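Local coordinates for methyltransferase-like protein 13 (Homo sapiens, PDB 5WCJ) that methylates translation elongation factor eEF1A, this chain being the C-terminal catalytic domain, which modifies the N terminus of that factor, at residues E41-L46 / F64-I69; I98-D103 / P139-Q144; F160-V165 / E197-Q202. One frame throughout, in Å; residues are numbered along the deposited sequence. Where two conformers were deposited one is given.

Interaction 1: E41-L46 / F64-I69; sequences EIPLAL and FPKSCI
E41 meets K66 through its backbone: the ammonium NZ donates to E41 O at 2.8 Å, coming from above the carbonyl plane, 49° out of it. An extended chain beyond CG lets K66 reach this far, its CD and CE passing beside the same carbonyl, so a long aliphatic residue with a charged tip suits this exposed border. I42 offers only its carbonyl, to which K66 CB draws up. P43, asked for no N-H across the pair, turns its CA hydrogen to K66 O. With L44 the strand pairing begins: L44 N gives a weak 3.4 Å bond to K66 O, and L44 O accepts from C68 N at 2.9 Å. L44 CD2 also approaches F64 CD2 loosely at 4.4 Å. F64 O closes a type I turn by accepting from both S67 N and S67 OG, the hydroxyl bond being 2.8 Å long. The backbone of A45, a small residue on the face of C68, hydrogen-bonds to V120 on its other flank. L46 N donates to C68 O at 3.0 Å, and on the opposite face, in one of two conformers, L46 CD2 lies alongside I69 CG1 at 3.7 Å, where V60 of helix 55-63 packs on both. Bulky apolar residues fit that helix-covered face. Parallel strands joined through helix 55-63 form the beta-alpha-beta crossover that opens the Rossmann-like fold of AdoMet-dependent methyltransferases.

Interaction 2: I98-D103 / P139-Q144; sequences IADGLD and PAFVEQ. With SAH (S-adenosyl-L-homocysteine), chain F.
F141 lays one face of its ring against L102 and turns its far edge to the adenine of SAH. From CB, chi1 of -78° sets CG anti to the carbonyl carbon, and the ring beyond it meets the start of helix 101-109. From CG outward, CD1 and CD2 lie beneath L102 CD2, which sits over the ring centre, 3.8 Å from the centroid, in a CH-pi contact. Farther out, CE1 faces L102 CG and nears the adenine amino group, while CE2 lies by the backbone of G101 and L102. At the tip, CZ touches L102 CG at 3.7 Å and has SAH N6 in the ring plane, 3.5 Å away. A beta carbon on G101 would stand only 3.1 Å from F141 CE2, so glycine suits the spot. L102 CD1 packs on A140 CB at 3.8 Å. D100 OD1 accepts hydrogen bonds from SAH N6 (2.9 Å) and, from above the carboxylate plane, from L102 N (3.1 Å), the N-cap bond. G101 N donates to SAH N1 at 2.9 Å, almost straight at 178°. An acceptor for the amino group beside a donor for N1 reads the Watson-Crick edge of adenine; a 6-keto base would probably fit poorly.

Interaction 3: F160-V165 / E197-Q202; sequences FILNLV and EILFCQ
The F160 ring receives C201 obliquely, with C201 CB 3.9 Å from F160 CD2 and the sulfur 52° off the ring normal, a sulfur-aromatic contact; F123 meets this ring edge-to-face and F183 adds a second aromatic neighbour. The F200 ring has I198 CG2 over one face, 3.4 Å above its plane and offset toward the rim, while I161 CG1 comes at it obliquely. The amide of N163 brings OD1 within 3.8 Å of I198 CD1, but its polar bonds go to N196 and D124. I198 thus lies among three neighbours, its CG2 also touching I161 CG2 at 3.6 Å; an alanine here would probably open a gap under the F200 ring and cost I161 CG2 and the N163 amide the methyls they touch. Beta-branched I161 and I198 suit a strand face covered by helix 21-28. On the other face L199 has CG anti to the carbonyl carbon (chi1 -47°), and its CD1 meets L164 CD2 at 3.9 Å and one conformer of L162. Leucines suit this face, which packs under helix 169-182; K172 from that helix joins R190 in pairing with the buried carboxylate of E197. Six backbone hydrogen bonds, two at each of F160–C201, L162–L199 and L164–E197, tie the strands; C201 N to F160 O is 2.7 Å. Strand 197-202, running antiparallel between 158-164 and 185-190, is the reversed strand by which class I methyltransferases differ from the classical Rossmann fold.

Interactions 1 and 3 belong to one sheet but to different halves of it. Interaction 1 pairs parallel strands near their N-terminal ends, where five of the eleven touching residues are exposed and a lysine can share the contact with leucines; interaction 3 pairs antiparallel strands, and every residue that touches there is buried. Interaction 2 joins no strands: no hydrogen bond crosses between its segments, whose contact is apolar packing, and the polar recognition goes to the cofactor instead. It touches interaction 3 where V142 CG1 packs on one conformer of L162, bringing the pocket loop against the sheet. Interaction 1 lies apart, its nearest atoms about 11 Å from interaction 2 and about 7 Å from interaction 3.

Interaction 1: E41-L46 / F64-I69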
loop_
_atom_site.group_PDB
_atom_site.type_symbol
_atom_site.label_atom_id
_atom_site.label_comp_id
_atom_site.label_asym_id
_atom_site.label_seq_id
_atom_site.Cartn_x
_atom_site.Cartn_y
_atom_site.Cartn_z
ATOM N N GLU A 41 -10.885 -13.684 3.950
ATOM C CA GLU A 41 -11.036 -15.090 3.564
ATOM C C GLU A 41 -10.492 -15.440 2.186
ATOM O O GLU A 41 -10.544 -16.618 1.801
ATOM C CB GLU A 41 -12.511 -15.453 3.579
ATOM C CG GLU A 41 -13.174 -15.246 4.926
ATOM C CD GLU A 41 -14.668 -15.505 4.901
ATOM O OE1 GLU A 41 -15.212 -15.844 3.822
ATOM O OE2 GLU A 41 -15.299 -15.374 5.983
ATOM N N ILE A 42 -9.982 -14.442 1.446
ATOM C CA ILE A 42 -9.475 -14.656 0.087
ATOM C C ILE A 42 -8.070 -14.050 -0.076
ATOM O O ILE A 42 -7.745 -13.061 0.594
ATOM C CB ILE A 42 -10.453 -14.098 -0.973
ATOM C CG1 ILE A 42 -10.662 -12.580 -0.825
ATOM C CG2 ILE A 42 -11.805 -14.815 -0.874
ATOM C CD1 ILE A 42 -9.774 -11.715 -1.684
ATOM N N PRO A 43 -7.230 -14.651 -0.941
ATOM C CA PRO A 43 -5.889 -14.112 -1.127
ATOM C C PRO A 43 -5.889 -12.660 -1.624
ATOM O O PRO A 43 -6.755 -12.247 -2.384
ATOM C CB PRO A 43 -5.277 -15.025 -2.197
ATOM C CG PRO A 43 -6.032 -16.302 -2.061
ATOM C CD PRO A 43 -7.436 -15.843 -1.789
ATOM N N LEU A 44 -4.893 -11.918 -1.180
ATOM C CA LEU A 44 -4.758 -10.503 -1.497
ATOM C C LEU A 44 -3.293 -10.308 -1.800
ATOM O O LEU A 44 -2.476 -10.664 -0.977
ATOM C CB LEU A 44 -5.174 -9.719 -0.259
ATOM C CG LEU A 44 -5.215 -8.201 -0.273
ATOM C CD1 LEU A 44 -6.278 -7.739 -1.238
ATOM C CD2 LEU A 44 -5.498 -7.687 1.137
ATOM N N ALA A 45 -2.976 -9.789 -2.982
ATOM C CA ALA A 45 -1.605 -9.476 -3.365
ATOM C C ALA A 45 -1.352 -7.967 -3.165
ATOM O O ALA A 45 -2.061 -7.136 -3.756
ATOM C CB ALA A 45 -1.380 -9.872 -4.804
ATOM N N LEU A 46 -0.348 -7.630 -2.363
ATOM C CA LEU A 46 -0.062 -6.245 -2.014
ATOM C C LEU A 46 1.411 -5.910 -2.216
ATOM O O LEU A 46 2.297 -6.626 -1.730
ATOM C CB LEU A 46 -0.472 -5.967 -0.560
ATOM C CG LEU A 46 0.217 -4.784 0.130
ATOM C CD1 LEU A 46 -0.456 -3.488 -0.265
ATOM C CD2 LEU A 46 0.194 -4.915 1.649
ATOM N N PHE A 64 -4.208 -10.214 8.043
ATOM C CA PHE A 64 -4.756 -10.823 6.846
ATOM C C PHE A 64 -3.952 -12.092 6.534
ATOM O O PHE A 64 -2.985 -12.058 5.761
ATOM C CB PHE A 64 -4.723 -9.823 5.671
ATOM C CG PHE A 64 -5.579 -8.598 5.881
ATOM C CD1 PHE A 64 -5.152 -7.562 6.698
ATOM C CD2 PHE A 64 -6.805 -8.468 5.240
ATOM C CE1 PHE A 64 -5.927 -6.435 6.892
ATOM C CE2 PHE A 64 -7.585 -7.332 5.418
ATOM C CZ PHE A 64 -7.156 -6.320 6.262
ATOM N N PRO A 65 -4.355 -13.242 7.108
ATOM C CA PRO A 65 -3.537 -14.460 6.962
ATOM C C PRO A 65 -3.336 -14.988 5.526
ATOM O O PRO A 65 -2.402 -15.746 5.277
ATOM C CB PRO A 65 -4.270 -15.488 7.858
ATOM C CG PRO A 65 -5.652 -14.975 7.980
ATOM C CD PRO A 65 -5.548 -13.477 7.957
ATOM N N LYS A 66 -4.159 -14.561 4.581
ATOM C CA LYS A 66 -3.963 -14.916 3.180
ATOM C C LYS A 66 -3.349 -13.789 2.326
ATOM O O LYS A 66 -3.332 -13.899 1.110
ATOM C CB LYS A 66 -5.293 -15.349 2.566
ATOM C CG LYS A 66 -5.850 -16.598 3.230
ATOM C CD LYS A 66 -7.148 -16.992 2.539
ATOM C CE LYS A 66 -7.809 -18.171 3.223
ATOM N NZ LYS A 66 -8.858 -18.738 2.353
ATOM N N SER A 67 -2.843 -12.730 2.952
ATOM C CA SER A 67 -2.138 -11.687 2.196
ATOM C C SER A 67 -0.757 -12.188 1.773
ATOM O O SER A 67 -0.108 -12.966 2.485
ATOM C CB SER A 67 -2.024 -10.389 3.008
ATOM O OG SER A 67 -1.254 -10.572 4.187
ATOM N N CYS A 68 -0.329 -11.718 0.611
ATOM C CA CYS A 68 0.993 -11.980 0.071
ATOM C C CYS A 68 1.585 -10.622 -0.253
ATOM O O CYS A 68 1.063 -9.935 -1.088
ATOM C CB CYS A 68 0.912 -12.805 -1.206
ATOM S SG CYS A 68 2.550 -13.298 -1.784
ATOM N N ILE A 69 2.627 -10.250 0.462
ATOM C CA ILE A 69 3.187 -8.898 0.385
ATOM C C ILE A 69 4.571 -8.923 -0.234
ATOM O O ILE A 69 5.438 -9.675 0.201
ATOM C CB ILE A 69 3.265 -8.292 1.781
ATOM C CG1 ILE A 69 1.851 -8.191 2.391
ATOM C CG2 ILE A 69 3.997 -6.950 1.758
ATOM C CD1 ILE A 69 1.830 -7.834 3.870
#

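Interaction 2: I98-D103 / P139-Q144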
loop_
_atom_site.group_PDB
_atom_site.type_symbol
_atom_site.label_atom_id
_atom_site.label_comp_id
_atom_site.label_asym_id
_atom_site.label_seq_id
_atom_site.Cartn_x
_atom_site.Cartn_y
_atom_site.Cartn_z
ATOM N N ILE A 98 15.446 -5.073 -1.706
ATOM C CA ILE A 98 16.224 -3.867 -1.495
ATOM C C ILE A 98 16.467 -3.257 -2.869
ATOM O O ILE A 98 17.216 -3.806 -3.657
ATOM C CB ILE A 98 17.540 -4.121 -0.733
ATOM C CG1 ILE A 98 17.246 -4.728 0.650
ATOM C CG2 ILE A 98 18.315 -2.816 -0.550
ATOM C CD1 ILE A 98 16.339 -3.872 1.542
ATOM N N ALA A 99 15.789 -2.140 -3.126
ATOM C CA ALA A 99 15.765 -1.487 -4.431
ATOM C C ALA A 99 15.078 -0.138 -4.309
ATOM O O ALA A 99 14.289 0.117 -3.365
ATOM C CB ALA A 99 15.042 -2.358 -5.452
ATOM N N ASP A 100 15.384 0.746 -5.251
ATOM C CA ASP A 100 14.602 1.958 -5.449
ATOM C C ASP A 100 13.263 1.485 -5.994
ATOM O O ASP A 100 13.227 0.734 -6.960
ATOM C CB ASP A 100 15.326 2.840 -6.478
ATOM C CG ASP A 100 14.692 4.200 -6.676
ATOM O OD1 ASP A 100 13.465 4.429 -6.418
ATOM O OD2 ASP A 100 15.455 5.075 -7.154
ATOM N N GLY A 101 12.153 1.888 -5.378
ATOM C CA GLY A 101 10.819 1.506 -5.890
ATOM C C GLY A 101 10.574 1.888 -7.368
ATOM O O GLY A 101 9.841 1.211 -8.061
ATOM N N LEU A 102 11.166 2.984 -7.819
ATOM C CA LEU A 102 11.046 3.411 -9.232
ATOM C C LEU A 102 11.620 2.361 -10.182
ATOM O O LEU A 102 10.916 1.874 -11.090
ATOM C CB LEU A 102 11.711 4.753 -9.434
ATOM C CG LEU A 102 11.064 5.926 -8.726
ATOM C CD1 LEU A 102 12.068 7.032 -8.632
ATOM C CD2 LEU A 102 9.745 6.363 -9.358
ATOM N N ASP A 103 12.835 1.914 -9.866
ATOM C CA ASP A 103 13.507 0.858 -10.642
ATOM C C ASP A 103 12.748 -0.446 -10.561
ATOM O O ASP A 103 12.528 -1.106 -11.566
ATOM C CB ASP A 103 14.942 0.627 -10.137
ATOM C CG ASP A 103 15.831 1.845 -10.268
ATOM O OD1 ASP A 103 15.668 2.624 -11.237
ATOM O OD2 ASP A 103 16.731 2.025 -9.395
ATOM N N PRO A 139 8.925 13.237 -6.286
ATOM C CA PRO A 139 7.994 13.560 -7.381
ATOM C C PRO A 139 7.968 12.561 -8.532
ATOM O O PRO A 139 6.944 12.416 -9.191
ATOM C CB PRO A 139 8.477 14.944 -7.877
ATOM C CG PRO A 139 9.763 15.204 -7.225
ATOM C CD PRO A 139 9.874 14.338 -6.018
ATOM N N ALA A 140 9.074 11.849 -8.758
ATOM C CA ALA A 140 9.101 10.852 -9.831
ATOM C C ALA A 140 8.042 9.762 -9.667
ATOM O O ALA A 140 7.593 9.207 -10.658
ATOM C CB ALA A 140 10.484 10.229 -9.967
ATOM N N PHE A 141 7.641 9.470 -8.418
ATOM C CA PHE A 141 6.664 8.413 -8.140
ATOM C C PHE A 141 5.264 8.803 -8.591
ATOM O O PHE A 141 4.407 7.937 -8.704
ATOM C CB PHE A 141 6.607 8.072 -6.631
ATOM C CG PHE A 141 7.725 7.201 -6.157
ATOM C CD1 PHE A 141 8.905 7.746 -5.711
ATOM C CD2 PHE A 141 7.590 5.819 -6.184
ATOM C CE1 PHE A 141 9.940 6.932 -5.253
ATOM C CE2 PHE A 141 8.607 4.986 -5.741
ATOM C CZ PHE A 141 9.792 5.540 -5.261
ATOM N N VAL A 142 5.022 10.099 -8.810
ATOM C CA VAL A 142 3.697 10.586 -9.256
ATOM C C VAL A 142 3.699 11.304 -10.631
ATOM O O VAL A 142 2.722 11.927 -11.032
ATOM C CB VAL A 142 3.052 11.437 -8.163
ATOM C CG1 VAL A 142 2.768 10.569 -6.936
ATOM C CG2 VAL A 142 3.899 12.639 -7.763
ATOM N N GLU A 143 4.794 11.160 -11.353
ATOM C CA GLU A 143 4.914 11.650 -12.708
ATOM C C GLU A 143 4.139 10.713 -13.627
ATOM O O GLU A 143 4.083 9.490 -13.438
ATOM C CB GLU A 143 6.406 11.728 -13.041
ATOM C CG GLU A 143 6.761 12.266 -14.416
ATOM C CD GLU A 143 6.772 11.197 -15.465
ATOM O OE1 GLU A 143 7.076 10.034 -15.126
ATOM O OE2 GLU A 143 6.444 11.503 -16.645
ATOM N N GLN A 144 3.456 11.291 -14.604
ATOM C CA GLN A 144 2.478 10.521 -15.369
ATOM C C GLN A 144 3.020 9.304 -16.107
ATOM O O GLN A 144 2.345 8.292 -16.131
ATOM C CB GLN A 144 1.670 11.434 -16.324
ATOM C CG GLN A 144 0.560 12.206 -15.604
ATOM C CD GLN A 144 -0.391 12.887 -16.574
ATOM O OE1 GLN A 144 -1.013 12.228 -17.412
ATOM N NE2 GLN A 144 -0.506 14.203 -16.466
HETATM C CG SAH F . 7.745 5.314 6.130
HETATM S SD SAH F . 9.500 5.776 6.134
HETATM C "C5'" SAH F . 9.868 6.049 4.381
HETATM C "C4'" SAH F . 10.568 4.820 3.838
HETATM O "O4'" SAH F . 10.743 4.984 2.409
HETATM C "C3'" SAH F . 11.975 4.607 4.428
HETATM O "O3'" SAH F . 12.136 3.248 4.816
HETATM C "C2'" SAH F . 12.895 4.961 3.253
HETATM O "O2'" SAH F . 14.143 4.279 3.206
HETATM C "C1'" SAH F . 12.024 4.485 2.098
HETATM N N9 SAH F . 12.391 5.004 0.784
HETATM C C8 SAH F . 12.816 6.273 0.479
HETATM N N7 SAH F . 13.000 6.481 -0.802
HETATM C C5 SAH F . 12.673 5.267 -1.381
HETATM C C6 SAH F . 12.638 4.831 -2.716
HETATM N N6 SAH F . 12.947 5.626 -3.774
HETATM N N1 SAH F . 12.279 3.553 -2.950
HETATM C C2 SAH F . 11.979 2.759 -1.909
HETATM N N3 SAH F . 11.956 3.063 -0.607
HETATM C C4 SAH F . 12.308 4.343 -0.410
#

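Interaction 3: F160-V165 / E197-Q202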
loop_
_atom_site.group_PDB
_atom_site.type_symbol
_atom_site.label_atom_id
_atom_site.label_comp_id
_atom_site.label_asym_id
_atom_site.label_seq_id
_atom_site.Cartn_x
_atom_site.Cartn_y
_atom_site.Cartn_z
ATOM N N PHE A 160 -4.775 1.857 -5.551
ATOM C CA PHE A 160 -3.440 2.442 -5.405
ATOM C C PHE A 160 -3.555 3.490 -4.291
ATOM O O PHE A 160 -4.388 4.386 -4.393
ATOM C CB PHE A 160 -3.055 3.063 -6.756
ATOM C CG PHE A 160 -1.824 3.902 -6.744
ATOM C CD1 PHE A 160 -0.665 3.495 -6.110
ATOM C CD2 PHE A 160 -1.806 5.082 -7.477
ATOM C CE1 PHE A 160 0.483 4.295 -6.121
ATOM C CE2 PHE A 160 -0.675 5.883 -7.509
ATOM C CZ PHE A 160 0.484 5.484 -6.840
ATOM N N ILE A 161 -2.778 3.328 -3.221
ATOM C CA ILE A 161 -2.915 4.112 -2.003
ATOM C C ILE A 161 -1.610 4.836 -1.793
ATOM O O ILE A 161 -0.552 4.183 -1.730
ATOM C CB ILE A 161 -3.247 3.227 -0.797
ATOM C CG1 ILE A 161 -4.493 2.361 -1.092
ATOM C CG2 ILE A 161 -3.352 4.064 0.468
ATOM C CD1 ILE A 161 -4.824 1.330 -0.026
ATOM N N LEU A 162 -1.681 6.159 -1.645
ATOM C CA LEU A 162 -0.504 7.009 -1.576
ATOM C C LEU A 162 -0.534 7.880 -0.315
ATOM O O LEU A 162 -1.538 8.535 -0.074
ATOM C CB LEU A 162 -0.542 7.930 -2.803
ATOM C CG LEU A 162 0.494 9.028 -2.956
ATOM C CD1 LEU A 162 1.849 8.388 -3.215
ATOM C CD2 LEU A 162 0.104 9.963 -4.079
ATOM N N ASN A 163 0.567 7.905 0.424
ATOM C CA ASN A 163 0.778 8.830 1.524
ATOM C C ASN A 163 1.431 10.055 0.891
ATOM O O ASN A 163 2.538 9.942 0.363
ATOM C CB ASN A 163 1.682 8.197 2.568
ATOM C CG ASN A 163 2.052 9.140 3.708
ATOM O OD1 ASN A 163 1.347 10.092 3.990
ATOM N ND2 ASN A 163 3.177 8.848 4.385
ATOM N N LEU A 164 0.756 11.215 0.949
ATOM C CA LEU A 164 1.236 12.478 0.320
ATOM C C LEU A 164 1.449 13.589 1.349
ATOM O O LEU A 164 0.557 13.883 2.155
ATOM C CB LEU A 164 0.227 12.953 -0.707
ATOM C CG LEU A 164 0.459 14.276 -1.468
ATOM C CD1 LEU A 164 1.595 14.079 -2.458
ATOM C CD2 LEU A 164 -0.804 14.667 -2.202
ATOM N N VAL A 165 2.636 14.180 1.328
ATOM C CA VAL A 165 2.901 15.435 2.042
ATOM C C VAL A 165 3.356 16.417 0.986
ATOM O O VAL A 165 4.409 16.224 0.395
ATOM C CB VAL A 165 3.974 15.298 3.103
ATOM C CG1 VAL A 165 4.301 16.680 3.702
ATOM C CG2 VAL A 165 3.530 14.318 4.201
ATOM N N GLU A 197 -1.841 13.575 3.707
ATOM C CA GLU A 197 -3.109 13.062 3.272
ATOM C C GLU A 197 -2.945 11.756 2.506
ATOM O O GLU A 197 -1.909 11.511 1.886
ATOM C CB GLU A 197 -3.877 14.090 2.484
ATOM C CG GLU A 197 -3.349 14.436 1.137
ATOM C CD GLU A 197 -4.068 15.659 0.576
ATOM O OE1 GLU A 197 -4.073 16.732 1.252
ATOM O OE2 GLU A 197 -4.615 15.541 -0.538
ATOM N N ILE A 198 -3.969 10.922 2.575
ATOM C CA ILE A 198 -3.934 9.627 1.927
ATOM C C ILE A 198 -4.829 9.722 0.715
ATOM O O ILE A 198 -5.985 10.158 0.813
ATOM C CB ILE A 198 -4.371 8.457 2.853
ATOM C CG1 ILE A 198 -3.540 8.421 4.141
ATOM C CG2 ILE A 198 -4.312 7.148 2.076
ATOM C CD1 ILE A 198 -2.030 8.439 3.942
ATOM N N LEU A 199 -4.279 9.360 -0.447
ATOM C CA LEU A 199 -5.025 9.294 -1.656
ATOM C C LEU A 199 -5.308 7.837 -1.981
ATOM O O LEU A 199 -4.426 6.994 -1.922
ATOM C CB LEU A 199 -4.261 9.912 -2.812
ATOM C CG LEU A 199 -3.629 11.284 -2.545
ATOM C CD1 LEU A 199 -2.949 11.771 -3.815
ATOM C CD2 LEU A 199 -4.637 12.281 -2.083
ATOM N N PHE A 200 -6.535 7.569 -2.364
ATOM C CA PHE A 200 -6.968 6.221 -2.745
ATOM C C PHE A 200 -7.411 6.318 -4.194
ATOM O O PHE A 200 -8.379 7.051 -4.531
ATOM C CB PHE A 200 -8.146 5.766 -1.897
ATOM C CG PHE A 200 -7.946 5.909 -0.425
ATOM C CD1 PHE A 200 -7.364 4.883 0.315
ATOM C CD2 PHE A 200 -8.375 7.066 0.248
ATOM C CE1 PHE A 200 -7.190 5.013 1.679
ATOM C CE2 PHE A 200 -8.201 7.196 1.610
ATOM C CZ PHE A 200 -7.628 6.158 2.332
ATOM N N CYS A 201 -6.707 5.631 -5.077
ATOM C CA CYS A 201 -6.861 5.829 -6.511
ATOM C C CYS A 201 -7.313 4.543 -7.177
ATOM O O CYS A 201 -6.722 3.462 -6.995
ATOM C CB CYS A 201 -5.538 6.285 -7.155
ATOM S SG CYS A 201 -4.746 7.642 -6.256
ATOM N N GLN A 202 -8.358 4.663 -7.971
ATOM C CA GLN A 202 -8.887 3.509 -8.702
ATOM C C GLN A 202 -9.157 3.859 -10.166
ATOM O O GLN A 202 -9.117 5.045 -10.575
ATOM C CB GLN A 202 -10.142 3.021 -8.010
ATOM C CG GLN A 202 -9.865 2.435 -6.646
ATOM C CD GLN A 202 -11.037 1.673 -6.104
ATOM O OE1 GLN A 202 -12.021 2.273 -5.706
ATOM N NE2 GLN A 202 -10.952 0.346 -6.108
#